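Local coordinates for adenosine monophosphate-protein transferase (Thermoplasma acidophilum, PDB 1RLH) that is of unknown function but probably acts on adenosine or its nucleotides, possibly transferring adenosine monophosphate to proteins, at residues A[23-34]-A[89-100]. Sequence-based numbering, arbitrary orientation.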
# COMPACT_ATOMS: atom_id res chain seq x y z
N ILE A 23 -1.64 -1.15 10.60
CA ILE A 23 -2.48 -2.28 10.25
C ILE A 23 -3.41 -2.56 11.42
O ILE A 23 -3.02 -3.18 12.41
CB ILE A 23 -1.63 -3.54 9.96
CG1 ILE A 23 -0.61 -3.24 8.86
CG2 ILE A 23 -2.52 -4.69 9.53
CD1 ILE A 23 0.34 -4.39 8.56
N PRO A 24 -4.66 -2.08 11.33
CA PRO A 24 -5.64 -2.29 12.40
C PRO A 24 -5.83 -3.77 12.70
O PRO A 24 -5.66 -4.62 11.81
CB PRO A 24 -6.90 -1.63 11.85
CG PRO A 24 -6.35 -0.51 11.02
CD PRO A 24 -5.22 -1.20 10.29
N ALA A 25 -6.19 -4.09 13.94
CA ALA A 25 -6.38 -5.47 14.36
C ALA A 25 -7.15 -6.32 13.35
O ALA A 25 -8.20 -5.92 12.85
CB ALA A 25 -7.09 -5.51 15.71
N GLU A 26 -6.62 -7.51 13.07
CA GLU A 26 -7.23 -8.47 12.15
C GLU A 26 -7.32 -8.03 10.69
O GLU A 26 -7.99 -8.68 9.89
CB GLU A 26 -8.63 -8.87 12.63
CG GLU A 26 -8.65 -9.55 13.99
CD GLU A 26 -10.00 -10.17 14.31
OE1 GLU A 26 -11.02 -9.44 14.25
OE2 GLU A 26 -10.05 -11.38 14.62
N ALA A 27 -6.65 -6.94 10.33
CA ALA A 27 -6.70 -6.47 8.96
C ALA A 27 -5.56 -7.03 8.11
O ALA A 27 -4.49 -7.36 8.63
CB ALA A 27 -6.66 -4.95 8.92
N ASN A 28 -5.81 -7.15 6.82
CA ASN A 28 -4.81 -7.63 5.87
C ASN A 28 -4.48 -6.42 5.02
O ASN A 28 -5.37 -5.67 4.63
CB ASN A 28 -5.38 -8.74 4.99
CG ASN A 28 -5.77 -9.96 5.80
OD1 ASN A 28 -6.91 -10.08 6.27
ND2 ASN A 28 -4.83 -10.87 5.97
N ILE A 29 -3.20 -6.23 4.73
CA ILE A 29 -2.79 -5.09 3.94
C ILE A 29 -2.14 -5.47 2.62
O ILE A 29 -1.47 -6.51 2.52
CB ILE A 29 -1.80 -4.21 4.75
CG1 ILE A 29 -1.61 -2.85 4.06
CG2 ILE A 29 -0.45 -4.92 4.90
CD1 ILE A 29 -0.82 -1.86 4.92
N ILE A 30 -2.37 -4.64 1.62
CA ILE A 30 -1.77 -4.82 0.30
C ILE A 30 -1.16 -3.47 -0.05
O ILE A 30 -1.84 -2.44 -0.01
CB ILE A 30 -2.80 -5.17 -0.79
CG1 ILE A 30 -3.51 -6.49 -0.45
CG2 ILE A 30 -2.09 -5.29 -2.14
CD1 ILE A 30 -4.73 -6.75 -1.32
N VAL A 31 0.13 -3.47 -0.37
CA VAL A 31 0.80 -2.24 -0.76
C VAL A 31 1.36 -2.49 -2.15
O VAL A 31 2.01 -3.51 -2.38
CB VAL A 31 1.96 -1.88 0.20
CG1 VAL A 31 2.58 -0.55 -0.22
CG2 VAL A 31 1.44 -1.78 1.64
N GLY A 32 1.10 -1.59 -3.08
CA GLY A 32 1.60 -1.80 -4.42
C GLY A 32 1.87 -0.55 -5.22
O GLY A 32 1.76 0.57 -4.71
N TYR A 33 2.24 -0.76 -6.48
CA TYR A 33 2.55 0.31 -7.42
C TYR A 33 1.56 0.20 -8.58
O TYR A 33 1.48 -0.85 -9.22
CB TYR A 33 3.98 0.11 -7.94
CG TYR A 33 4.37 1.01 -9.09
CD1 TYR A 33 4.58 2.38 -8.88
CD2 TYR A 33 4.50 0.51 -10.38
CE1 TYR A 33 4.91 3.22 -9.94
CE2 TYR A 33 4.82 1.34 -11.45
CZ TYR A 33 5.03 2.69 -11.22
OH TYR A 33 5.35 3.52 -12.27
N SER A 34 0.81 1.26 -8.86
CA SER A 34 -0.16 1.23 -9.95
C SER A 34 0.48 1.48 -11.31
O SER A 34 1.49 2.17 -11.42
CB SER A 34 -1.26 2.28 -9.70
OG SER A 34 -0.69 3.56 -9.51
N ILE A 89 4.48 6.84 3.32
CA ILE A 89 5.29 6.40 2.19
C ILE A 89 5.67 7.58 1.30
O ILE A 89 6.81 7.71 0.87
CB ILE A 89 4.54 5.33 1.36
CG1 ILE A 89 4.31 4.09 2.24
CG2 ILE A 89 5.33 4.97 0.11
CD1 ILE A 89 3.38 3.05 1.64
N SER A 90 4.68 8.43 1.02
CA SER A 90 4.88 9.63 0.21
C SER A 90 5.55 9.38 -1.14
O SER A 90 6.42 10.15 -1.57
CB SER A 90 5.69 10.66 1.00
OG SER A 90 5.58 11.95 0.43
N ALA A 91 5.14 8.30 -1.81
CA ALA A 91 5.69 7.94 -3.12
C ALA A 91 4.59 7.89 -4.18
O ALA A 91 3.59 7.19 -4.01
CB ALA A 91 6.42 6.59 -3.04
N GLY A 92 4.79 8.62 -5.26
CA GLY A 92 3.80 8.63 -6.33
C GLY A 92 3.42 7.26 -6.84
O GLY A 92 4.26 6.37 -6.98
N HIS A 93 2.12 7.10 -7.10
CA HIS A 93 1.53 5.87 -7.62
C HIS A 93 1.49 4.67 -6.69
O HIS A 93 1.29 3.54 -7.12
CB HIS A 93 2.17 5.52 -8.97
CG HIS A 93 1.68 6.39 -10.09
ND1 HIS A 93 2.32 6.47 -11.31
CD2 HIS A 93 0.60 7.20 -10.17
CE1 HIS A 93 1.66 7.30 -12.09
NE2 HIS A 93 0.61 7.76 -11.43
N THR A 94 1.69 4.92 -5.40
CA THR A 94 1.61 3.86 -4.42
C THR A 94 0.13 3.70 -4.08
O THR A 94 -0.63 4.68 -4.12
CB THR A 94 2.31 4.24 -3.09
OG1 THR A 94 3.69 4.56 -3.33
CG2 THR A 94 2.21 3.09 -2.09
N PHE A 95 -0.29 2.47 -3.80
CA PHE A 95 -1.66 2.26 -3.35
C PHE A 95 -1.59 1.34 -2.14
O PHE A 95 -0.68 0.51 -2.02
CB PHE A 95 -2.57 1.69 -4.47
CG PHE A 95 -2.21 0.31 -4.95
CD1 PHE A 95 -2.64 -0.82 -4.25
CD2 PHE A 95 -1.51 0.14 -6.13
CE1 PHE A 95 -2.38 -2.10 -4.74
CE2 PHE A 95 -1.25 -1.14 -6.63
CZ PHE A 95 -1.68 -2.26 -5.93
N VAL A 96 -2.51 1.54 -1.21
CA VAL A 96 -2.57 0.75 0.02
C VAL A 96 -4.01 0.30 0.21
O VAL A 96 -4.93 1.11 0.16
CB VAL A 96 -2.16 1.59 1.26
CG1 VAL A 96 -2.37 0.77 2.53
CG2 VAL A 96 -0.70 2.02 1.15
N ILE A 97 -4.19 -1.00 0.43
CA ILE A 97 -5.52 -1.55 0.65
C ILE A 97 -5.51 -2.29 1.99
O ILE A 97 -4.57 -3.00 2.30
CB ILE A 97 -5.90 -2.55 -0.47
CG1 ILE A 97 -5.96 -1.83 -1.82
CG2 ILE A 97 -7.25 -3.19 -0.16
CD1 ILE A 97 -6.05 -2.77 -3.02
N LEU A 98 -6.56 -2.08 2.78
CA LEU A 98 -6.69 -2.76 4.06
C LEU A 98 -8.04 -3.47 4.04
O LEU A 98 -9.05 -2.86 3.72
CB LEU A 98 -6.64 -1.76 5.22
CG LEU A 98 -5.25 -1.29 5.63
CD1 LEU A 98 -5.36 -0.17 6.65
CD2 LEU A 98 -4.47 -2.46 6.22
N ILE A 99 -8.04 -4.76 4.35
CA ILE A 99 -9.26 -5.55 4.34
C ILE A 99 -9.42 -6.32 5.64
O ILE A 99 -8.49 -6.95 6.12
CB ILE A 99 -9.28 -6.56 3.18
CG1 ILE A 99 -9.05 -5.83 1.85
CG2 ILE A 99 -10.62 -7.29 3.15
CD1 ILE A 99 -8.78 -6.75 0.68
N ARG A 100 -10.62 -6.27 6.20
CA ARG A 100 -10.92 -6.97 7.44
C ARG A 100 -12.21 -7.76 7.27
O ARG A 100 -13.07 -7.38 6.47
CB ARG A 100 -11.07 -5.94 8.58
CG ARG A 100 -11.52 -6.52 9.90
CD ARG A 100 -11.80 -5.41 10.90
NE ARG A 100 -10.58 -4.77 11.39
CZ ARG A 100 -10.57 -3.71 12.20
NH1 ARG A 100 -11.72 -3.17 12.60
NH2 ARG A 100 -9.42 -3.20 12.63
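One face of the Phe95 ring lies over Gly32, whose CA makes a CH-pi contact 3.8 Å from the ring centroid, displaced toward the rim, while Ser34 N sits at the ring's edge. CG of Phe95 stands between its own backbone N and carbonyl carbon (chi1 65°), which swings the ring across onto the neighbouring strand, where Gly32, having no side chain, lets it lie close to the backbone. With an alanine at Phe95 the ring over Gly32 is gone, which would probably open a gap against the Gly32 backbone and Ile30 CG2. The Arg100 guanidinium has Pro24 C in plane at its edge; the chain bends at chi3 (-72°), and NE and NH2 each come 3.0 Å from Ala25 O. Strands 28-34 and 94-100 run antiparallel, with paired backbone bonds joining Asn28 to Ile99, Ile30 to Ile97 and Gly32 to Phe95. Ser34 N adds a nearly straight bond (172°) to His93 O. On the face with Val31 and Val96, Leu98 CD2 packs alongside Ile29 CB at 3.5 Å, toward helix 76-89; Ile30, Phe95, Ile97 and Ile99 meet helix 104-115. These are neighbouring inner strands of a five-stranded antiparallel sheet packed with helices, an alpha+beta arrangement.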